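Local coordinates for protein molybdopterin synthase catalytic subunit (Homo sapiens, PDB 5MPO) that catalyses the transfer of two sulfur atoms from a thiocarboxylated carrier protein to precursor Z, giving the dithiolene of molybdopterin, at residues I22-E27 and P72-E77; L65-Y70 and E107-I112; K80-I85 and K92-F97. One frame throughout, in Å; residues are numbered along the deposited sequence.

Contact 1 of 3, residues I22-E27 and P72-E77; sequences INFTAE and PMAENE
Glu-77 N bonds to Met-73 O at 2.8 Å in the first turn of helix 73-88, the turn that lays Ala-74 and Glu-75 against Phe-24 and Ile-22. Helix and strand belong to the alpha/beta hammerhead fold of the MoaE family. Strand 20-25 is an outermost strand of the mixed sheet within this chain, and the helix packs on one face of that sheet. The axes of strand 22-25 and helix 73-77 run roughly antiparallel, 9.2 Å apart at the closest.

No hydrogen bond joins the two segments; the contact is van der Waals, mostly between carbons. The far end of the Phe-24 ring meets the helix obliquely, with CZ 3.8 Å from Ala-74 CB. On the next corner CE1 lies 4.0 Å from Glu-75 N, so the ring spans two successive residues of the turn. CG of Phe-24 stands anti to its own carbonyl carbon (chi1 -69°), which sends the ring out from the strand to the helix. Leu-71 and Val-78 also touch this ring. With only an alanine at Phe-24, the Ala-74 methyl and Glu-75 N are likely to lose the ring that meets them, leaving a gap there.

Pro-72, the N-cap residue, follows a cis peptide bond. Pro-72, Met-73, Asn-76 and Glu-77 pack against a chain of another protein. The Glu-75 chain is extended beyond CG. Its aliphatic part crosses the Ile-22 side chain, with CG of Glu-75 3.9 Å from CG2 of Ile-22.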
loop_
_atom_site.group_PDB
_atom_site.type_symbol
_atom_site.label_atom_id
_atom_site.label_comp_id
_atom_site.label_asym_id
_atom_site.label_seq_id
_atom_site.Cartn_x
_atom_site.Cartn_y
_atom_site.Cartn_z
ATOM N N ILE C 22 16.435 -3.671 -5.844
ATOM C CA ILE C 22 16.772 -2.414 -5.239
ATOM C C ILE C 22 17.465 -1.546 -6.266
ATOM O O ILE C 22 18.481 -1.939 -6.833
ATOM C CB ILE C 22 17.741 -2.626 -4.070
ATOM C CG1 ILE C 22 17.100 -3.574 -3.066
ATOM C CG2 ILE C 22 18.062 -1.269 -3.404
ATOM C CD1 ILE C 22 17.980 -3.988 -1.940
ATOM N N ASN C 23 16.949 -0.344 -6.449
ATOM C CA ASN C 23 17.464 0.542 -7.416
ATOM C C ASN C 23 17.370 1.988 -7.015
ATOM O O ASN C 23 16.277 2.502 -6.737
ATOM C CB ASN C 23 16.705 0.350 -8.708
ATOM C CG ASN C 23 17.360 1.066 -9.863
ATOM O OD1 ASN C 23 18.449 1.554 -9.736
ATOM N ND2 ASN C 23 16.685 1.124 -10.985
ATOM N N PHE C 24 18.533 2.637 -7.013
ATOM C CA PHE C 24 18.636 4.093 -6.968
ATOM C C PHE C 24 18.939 4.649 -8.338
ATOM O O PHE C 24 19.758 4.091 -9.060
ATOM C CB PHE C 24 19.698 4.461 -5.977
ATOM C CG PHE C 24 19.303 4.155 -4.573
ATOM C CD1 PHE C 24 19.378 2.867 -4.094
ATOM C CD2 PHE C 24 18.806 5.153 -3.746
ATOM C CE1 PHE C 24 19.017 2.572 -2.787
ATOM C CE2 PHE C 24 18.438 4.887 -2.441
ATOM C CZ PHE C 24 18.526 3.590 -1.962
ATOM N N THR C 25 18.262 5.721 -8.740
ATOM C CA THR C 25 18.277 6.098 -10.164
ATOM C C THR C 25 17.804 7.517 -10.382
ATOM O O THR C 25 17.030 8.039 -9.584
ATOM C CB THR C 25 17.404 5.135 -10.953
ATOM O OG1 THR C 25 17.379 5.519 -12.310
ATOM C CG2 THR C 25 15.959 5.160 -10.458
ATOM N N ALA C 26 18.313 8.165 -11.423
ATOM C CA ALA C 26 17.881 9.529 -11.813
ATOM C C ALA C 26 16.653 9.465 -12.739
ATOM O O ALA C 26 15.927 10.400 -12.873
ATOM C CB ALA C 26 19.024 10.290 -12.475
ATOM N N GLU C 27 16.397 8.313 -13.300
ATOM C CA GLU C 27 15.181 8.060 -14.056
ATOM C C GLU C 27 13.838 8.316 -13.312
ATOM O O GLU C 27 13.742 8.145 -12.109
ATOM C CB GLU C 27 15.206 6.593 -14.499
ATOM C CG GLU C 27 16.424 6.172 -15.319
ATOM C CD GLU C 27 16.439 6.789 -16.702
ATOM O OE1 GLU C 27 15.770 6.182 -17.577
ATOM O OE2 GLU C 27 17.103 7.854 -16.907
ATOM N N PRO C 72 27.405 3.307 -1.963
ATOM C CA PRO C 72 26.400 2.263 -1.938
ATOM C C PRO C 72 25.779 1.936 -0.575
ATOM O O PRO C 72 25.056 0.940 -0.493
ATOM C CB PRO C 72 27.207 1.037 -2.444
ATOM C CG PRO C 72 28.633 1.339 -2.079
ATOM C CD PRO C 72 28.729 2.768 -1.631
ATOM N N MET C 73 26.035 2.729 0.472
ATOM C CA MET C 73 25.538 2.388 1.806
ATOM C C MET C 73 23.993 2.347 1.853
ATOM O O MET C 73 23.402 1.510 2.533
ATOM C CB MET C 73 26.002 3.404 2.848
ATOM C CG MET C 73 25.707 2.977 4.289
ATOM S SD MET C 73 26.081 4.258 5.488
ATOM C CE MET C 73 25.440 3.651 7.054
ATOM N N ALA C 74 23.358 3.274 1.158
ATOM C CA ALA C 74 21.902 3.330 1.125
ATOM C C ALA C 74 21.357 2.059 0.531
ATOM O O ALA C 74 20.359 1.531 1.006
ATOM C CB ALA C 74 21.437 4.498 0.309
ATOM N N GLU C 75 22.058 1.549 -0.468
ATOM C CA GLU C 75 21.783 0.215 -0.985
ATOM C C GLU C 75 21.891 -0.891 0.059
ATOM O O GLU C 75 20.954 -1.694 0.237
ATOM C CB GLU C 75 22.669 -0.108 -2.142
ATOM C CG GLU C 75 21.978 -1.022 -3.133
ATOM C CD GLU C 75 22.530 -0.851 -4.524
ATOM O OE1 GLU C 75 22.504 -1.862 -5.275
ATOM O OE2 GLU C 75 22.979 0.296 -4.833
ATOM N N ASN C 76 23.008 -0.914 0.773
ATOM C CA ASN C 76 23.199 -1.942 1.771
ATOM C C ASN C 76 22.093 -1.847 2.841
ATOM O O ASN C 76 21.603 -2.908 3.332
ATOM C CB ASN C 76 24.573 -1.868 2.416
ATOM C CG ASN C 76 24.939 -3.159 3.154
ATOM O OD1 ASN C 76 24.860 -4.248 2.577
ATOM N ND2 ASN C 76 25.345 -3.048 4.436
ATOM N N GLU C 77 21.688 -0.615 3.168
ATOM C CA GLU C 77 20.780 -0.398 4.293
ATOM C C GLU C 77 19.390 -0.857 3.899
ATOM O O GLU C 77 18.704 -1.495 4.673
ATOM C CB GLU C 77 20.747 1.044 4.804
ATOM C CG GLU C 77 21.902 1.444 5.709
ATOM C CD GLU C 77 22.056 0.698 7.008
ATOM O OE1 GLU C 77 21.153 0.731 7.868
ATOM O OE2 GLU C 77 23.161 0.148 7.225
#

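Contact 2 of 3, residues L65-Y70 and E107-I112; sequences LEYEAY and EASIII
The pocket that takes in part of another protein's chain, close to the predicted substrate-binding Lys-141, has Tyr-67 and Ser-109 in its wall. That partner is probably the sulfur carrier MOCS2A, whose C-terminal tail delivers the sulfur. Tyr-67 comes from strand 60-69 of the antiparallel sheet. Ser-109 comes from strand 108-116 of the mixed sheet, at the residue where the chain turns a corner. The two residues alone carry the contact, and both are buried.

The hydroxyl end of the tyrosine does the touching. Ser-109 CB lies 3.4 Å from Tyr-67 CE1, set obliquely to the ring. The same CB is 3.5 Å from Tyr-67 CZ, so it lies out of the ring plane, near the CE1-CZ bond, at a slant. The two hydroxyls come near each other, with Tyr-67 OH 3.2 Å from Ser-109 OG.

Each hydroxyl also has a partner on the other protein. Ser-109 OG is hydrogen-bonded to the backbone of that protein, and Tyr-67 OH is weakly so. Ser-109 OG further makes a weak hydrogen bond with Gly-51 O. This serine oxygen stands between its own N and carbonyl carbon (chi1 66°), a position from which it reaches both the tyrosine hydroxyl and the incoming chain.

The ring of Tyr-67 has neighbours in other directions as well. It meets His-98 edge-to-face, and Lys-141 packs against it. Ser-109, His-98 and Lys-141 thus all touch the tyrosine side chain. Ser-109 itself lies in a classic beta bulge: it and Ile-110 both face Gly-51 of strand 45-52.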
loop_
_atom_site.group_PDB
_atom_site.type_symbol
_atom_site.label_atom_id
_atom_site.label_comp_id
_atom_site.label_asym_id
_atom_site.label_seq_id
_atom_site.Cartn_x
_atom_site.Cartn_y
_atom_site.Cartn_z
ATOM N N LEU C 65 11.610 18.845 -5.183
ATOM C CA LEU C 65 12.549 18.354 -4.160
ATOM C C LEU C 65 13.835 17.883 -4.879
ATOM O O LEU C 65 13.816 17.467 -6.060
ATOM C CB LEU C 65 11.988 17.148 -3.404
ATOM C CG LEU C 65 10.847 17.431 -2.428
ATOM C CD1 LEU C 65 10.015 16.180 -2.103
ATOM C CD2 LEU C 65 11.420 18.044 -1.173
ATOM N N GLU C 66 14.940 17.951 -4.156
ATOM C CA GLU C 66 16.197 17.427 -4.638
ATOM C C GLU C 66 16.682 16.423 -3.630
ATOM O O GLU C 66 16.759 16.761 -2.430
ATOM C CB GLU C 66 17.269 18.507 -4.768
ATOM C CG GLU C 66 18.539 17.887 -5.334
ATOM C CD GLU C 66 19.640 18.863 -5.575
ATOM O OE1 GLU C 66 19.841 19.785 -4.770
ATOM O OE2 GLU C 66 20.316 18.683 -6.587
ATOM N N TYR C 67 17.034 15.222 -4.117
ATOM C CA TYR C 67 17.467 14.099 -3.255
ATOM C C TYR C 67 18.897 13.692 -3.592
ATOM O O TYR C 67 19.292 13.570 -4.768
ATOM C CB TYR C 67 16.593 12.879 -3.502
ATOM C CG TYR C 67 15.177 12.959 -2.986
ATOM C CD1 TYR C 67 14.128 13.442 -3.795
ATOM C CD2 TYR C 67 14.865 12.503 -1.694
ATOM C CE1 TYR C 67 12.825 13.495 -3.309
ATOM C CE2 TYR C 67 13.572 12.538 -1.212
ATOM C CZ TYR C 67 12.549 13.030 -2.014
ATOM O OH TYR C 67 11.271 13.043 -1.503
ATOM N N GLU C 68 19.660 13.457 -2.545
ATOM C CA GLU C 68 20.940 12.797 -2.651
ATOM C C GLU C 68 21.054 11.679 -1.672
ATOM O O GLU C 68 20.338 11.650 -0.645
ATOM C CB GLU C 68 22.063 13.808 -2.428
ATOM C CG GLU C 68 22.400 14.193 -1.017
ATOM C CD GLU C 68 23.420 15.339 -0.957
ATOM O OE1 GLU C 68 23.391 16.226 -1.866
ATOM O OE2 GLU C 68 24.231 15.348 0.010
ATOM N N ALA C 69 22.032 10.812 -1.934
ATOM C CA ALA C 69 22.259 9.636 -1.110
ATOM C C ALA C 69 23.717 9.242 -0.997
ATOM O O ALA C 69 24.474 9.454 -1.907
ATOM C CB ALA C 69 21.473 8.479 -1.706
ATOM N N TYR C 70 24.068 8.584 0.101
ATOM C CA TYR C 70 25.335 7.916 0.256
ATOM C C TYR C 70 25.153 6.510 -0.285
ATOM O O TYR C 70 24.716 5.609 0.437
ATOM C CB TYR C 70 25.769 7.941 1.742
ATOM C CG TYR C 70 27.082 7.319 2.097
ATOM C CD1 TYR C 70 28.147 7.232 1.182
ATOM C CD2 TYR C 70 27.298 6.863 3.380
ATOM C CE1 TYR C 70 29.372 6.653 1.536
ATOM C CE2 TYR C 70 28.517 6.283 3.754
ATOM C CZ TYR C 70 29.558 6.186 2.833
ATOM O OH TYR C 70 30.765 5.625 3.234
ATOM N N GLU C 107 5.611 13.973 -9.151
ATOM C CA GLU C 107 6.352 12.801 -9.647
ATOM C C GLU C 107 6.919 12.090 -8.446
ATOM O O GLU C 107 7.065 12.677 -7.345
ATOM C CB GLU C 107 7.428 13.203 -10.631
ATOM C CG GLU C 107 6.857 13.856 -11.884
ATOM C CD GLU C 107 7.934 14.254 -12.876
ATOM O OE1 GLU C 107 9.106 13.842 -12.764
ATOM O OE2 GLU C 107 7.624 15.037 -13.765
ATOM N N ALA C 108 7.175 10.807 -8.642
ATOM C CA ALA C 108 7.511 9.914 -7.540
ATOM C C ALA C 108 8.965 9.991 -7.196
ATOM O O ALA C 108 9.811 9.872 -8.090
ATOM C CB ALA C 108 7.135 8.459 -7.903
ATOM N N SER C 109 9.254 10.153 -5.909
ATOM C CA SER C 109 10.616 9.989 -5.360
ATOM C C SER C 109 10.965 8.536 -4.891
ATOM O O SER C 109 12.139 8.175 -4.780
ATOM C CB SER C 109 10.814 10.938 -4.179
ATOM O OG SER C 109 9.995 10.613 -3.069
ATOM N N ILE C 110 9.950 7.756 -4.549
ATOM C CA ILE C 110 10.132 6.420 -3.998
ATOM C C ILE C 110 8.943 5.561 -4.402
ATOM O O ILE C 110 7.817 6.046 -4.473
ATOM C CB ILE C 110 10.359 6.416 -2.440
ATOM C CG1 ILE C 110 10.494 5.001 -1.936
ATOM C CG2 ILE C 110 9.239 7.050 -1.677
ATOM C CD1 ILE C 110 11.338 4.827 -0.708
ATOM N N ILE C 111 9.203 4.292 -4.680
ATOM C CA ILE C 111 8.137 3.341 -4.878
ATOM C C ILE C 111 8.685 2.116 -4.226
ATOM O O ILE C 111 9.785 1.643 -4.556
ATOM C CB ILE C 111 7.818 3.078 -6.363
ATOM C CG1 ILE C 111 7.261 4.310 -7.059
ATOM C CG2 ILE C 111 6.808 1.967 -6.571
ATOM C CD1 ILE C 111 7.131 4.089 -8.565
ATOM N N ILE C 112 7.893 1.610 -3.289
ATOM C CA ILE C 112 8.115 0.343 -2.605
ATOM C C ILE C 112 6.934 -0.562 -2.904
ATOM O O ILE C 112 5.763 -0.132 -2.852
ATOM C CB ILE C 112 8.207 0.552 -1.096
ATOM C CG1 ILE C 112 9.411 1.432 -0.749
ATOM C CG2 ILE C 112 8.387 -0.783 -0.411
ATOM C CD1 ILE C 112 9.389 2.055 0.632
#

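Contact 3 of 3, residues K80-I85 and K92-F97; sequences KICSDI and KHIAVF
Helix 73-88 runs through a short turn into strand 91-99 and packs on it, a helix-on-sheet layer of the alpha/beta fold in which Ile-94 of the strand packs against Cys-82 and Ile-85 of the helix. Those two residues lie one turn apart, so both point to the sheet. The contact is buried and apolar, away from the predicted substrate residues.

Ile-94 presents two methyl groups. Its CG2 meets Cys-82 SG at 3.7 Å. The other branch reaches deeper, bringing CD1 to 3.9 Å from Cys-82 CA. The same CD1 lies 4.0 Å from Ile-85 CG2, where the two isoleucines meet at a slant. CG1 of Ile-94 stands anti to the carbonyl carbon (chi1 -50°) and the chain runs on extended, which carries CD1 against the helix backbone.

Ile-85 also touches Ala-125 and Tyr-128, so it is shared with helix 119-136. Asp-20 of the neighbouring strand adjoins both Cys-82 and Ile-94. Ala-95 points away from helix 73-88 and meets Val-34 and Val-38 of helix 31-38. Helices thus cover both faces of the strand, as befits a central strand in an alpha/beta fold.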
loop_
_atom_site.group_PDB
_atom_site.type_symbol
_atom_site.label_atom_id
_atom_site.label_comp_id
_atom_site.label_asym_id
_atom_site.label_seq_id
_atom_site.Cartn_x
_atom_site.Cartn_y
_atom_site.Cartn_z
ATOM N N LYS C 80 19.380 -4.553 4.194
ATOM C CA LYS C 80 19.095 -4.953 5.545
ATOM C C LYS C 80 17.585 -4.888 5.844
ATOM O O LYS C 80 17.017 -5.772 6.496
ATOM C CB LYS C 80 19.811 -4.070 6.553
ATOM C CG LYS C 80 21.244 -4.469 6.782
ATOM C CD LYS C 80 21.823 -3.473 7.733
ATOM C CE LYS C 80 23.327 -3.424 7.574
ATOM N NZ LYS C 80 23.784 -2.203 8.318
ATOM N N ILE C 81 16.949 -3.829 5.384
ATOM C CA ILE C 81 15.508 -3.779 5.512
ATOM C C ILE C 81 14.804 -4.987 4.858
ATOM O O ILE C 81 13.850 -5.580 5.450
ATOM C CB ILE C 81 15.006 -2.451 4.975
ATOM C CG1 ILE C 81 15.368 -1.364 5.979
ATOM C CG2 ILE C 81 13.500 -2.493 4.652
ATOM C CD1 ILE C 81 15.167 -0.003 5.352
ATOM N N CYS C 82 15.246 -5.347 3.654
ATOM C CA CYS C 82 14.699 -6.549 2.970
ATOM C C CYS C 82 14.804 -7.814 3.820
ATOM O O CYS C 82 13.852 -8.598 3.996
ATOM C CB CYS C 82 15.342 -6.742 1.617
ATOM S SG CYS C 82 14.770 -5.443 0.475
ATOM N N SER C 83 15.959 -7.948 4.411
ATOM C CA SER C 83 16.323 -9.135 5.123
ATOM C C SER C 83 15.549 -9.190 6.458
ATOM O O SER C 83 15.075 -10.216 6.902
ATOM C CB SER C 83 17.863 -9.090 5.269
ATOM O OG SER C 83 18.323 -10.091 6.122
ATOM N N ASP C 84 15.400 -8.059 7.110
ATOM C CA ASP C 84 14.639 -8.025 8.328
ATOM C C ASP C 84 13.154 -8.285 8.067
ATOM O O ASP C 84 12.503 -8.989 8.819
ATOM C CB ASP C 84 14.869 -6.687 8.985
ATOM C CG ASP C 84 16.312 -6.591 9.614
ATOM O OD1 ASP C 84 16.983 -7.632 9.885
ATOM O OD2 ASP C 84 16.755 -5.475 9.864
ATOM N N ILE C 85 12.635 -7.722 7.002
ATOM C CA ILE C 85 11.293 -7.996 6.592
ATOM C C ILE C 85 11.083 -9.492 6.423
ATOM O O ILE C 85 10.122 -10.022 6.947
ATOM C CB ILE C 85 10.922 -7.278 5.295
ATOM C CG1 ILE C 85 10.631 -5.799 5.589
ATOM C CG2 ILE C 85 9.715 -7.918 4.647
ATOM C CD1 ILE C 85 10.441 -4.967 4.353
ATOM N N LYS C 92 7.108 -12.652 -0.702
ATOM C CA LYS C 92 7.816 -13.272 -1.786
ATOM C C LYS C 92 8.911 -12.348 -2.327
ATOM O O LYS C 92 10.071 -12.601 -2.062
ATOM C CB LYS C 92 6.842 -13.684 -2.883
ATOM C CG LYS C 92 7.483 -14.493 -3.992
ATOM C CD LYS C 92 8.200 -15.709 -3.411
ATOM C CE LYS C 92 8.608 -16.704 -4.478
ATOM N NZ LYS C 92 9.484 -17.740 -3.872
ATOM N N HIS C 93 8.505 -11.289 -3.038
ATOM C CA HIS C 93 9.359 -10.279 -3.658
ATOM C C HIS C 93 9.200 -8.851 -2.994
ATOM O O HIS C 93 8.097 -8.425 -2.618
ATOM C CB HIS C 93 9.021 -10.095 -5.164
ATOM C CG HIS C 93 9.004 -11.358 -5.960
ATOM N ND1 HIS C 93 10.045 -12.259 -5.964
ATOM C CD2 HIS C 93 8.069 -11.856 -6.809
ATOM C CE1 HIS C 93 9.737 -13.272 -6.751
ATOM N NE2 HIS C 93 8.546 -13.038 -7.286
ATOM N N ILE C 94 10.304 -8.118 -2.931
ATOM C CA ILE C 94 10.363 -6.732 -2.427
ATOM C C ILE C 94 11.106 -5.921 -3.527
ATOM O O ILE C 94 12.151 -6.380 -4.103
ATOM C CB ILE C 94 11.158 -6.708 -1.121
ATOM C CG1 ILE C 94 10.658 -7.763 -0.125
ATOM C CG2 ILE C 94 11.254 -5.322 -0.595
ATOM C CD1 ILE C 94 11.509 -7.886 1.128
ATOM N N ALA C 95 10.509 -4.806 -3.918
ATOM C CA ALA C 95 11.127 -3.898 -4.834
ATOM C C ALA C 95 11.187 -2.573 -4.115
ATOM O O ALA C 95 10.204 -2.187 -3.492
ATOM C CB ALA C 95 10.312 -3.768 -6.084
ATOM N N VAL C 96 12.349 -1.914 -4.146
ATOM C CA VAL C 96 12.516 -0.552 -3.589
ATOM C C VAL C 96 13.248 0.330 -4.571
ATOM O O VAL C 96 14.412 0.101 -4.852
ATOM C CB VAL C 96 13.297 -0.509 -2.287
ATOM C CG1 VAL C 96 13.449 0.954 -1.834
ATOM C CG2 VAL C 96 12.641 -1.402 -1.222
ATOM N N PHE C 97 12.540 1.330 -5.086
ATOM C CA PHE C 97 13.055 2.182 -6.130
ATOM C C PHE C 97 13.076 3.566 -5.600
ATOM O O PHE C 97 12.029 4.083 -5.208
ATOM C CB PHE C 97 12.190 2.094 -7.365
ATOM C CG PHE C 97 12.544 0.958 -8.252
ATOM C CD1 PHE C 97 12.410 -0.325 -7.812
ATOM C CD2 PHE C 97 13.044 1.173 -9.506
ATOM C CE1 PHE C 97 12.759 -1.412 -8.615
ATOM C CE2 PHE C 97 13.404 0.099 -10.328
ATOM C CZ PHE C 97 13.262 -1.212 -9.878
#

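How the contacts relate
From the N terminus, strand 20-25 comes first. Contact 1 closes the loop from it to the start of helix 73-88. Contact 2 opens within that loop, at strand 60-69, and closes at 107-112, so contacts 1 and 2 cross. Contact 3 begins after contact 1 has closed and lies wholly within the span of contact 2. Contacts 1 and 3 use successive parts of one helix on neighbouring strands, and Asn-23 N probably bonds to Val-96 O at 3.0 Å. Contact 2 ties the antiparallel sheet to the mixed sheet. Ile-111 O, probably bonded to Phe-97 N, links it to the strand of contact 3.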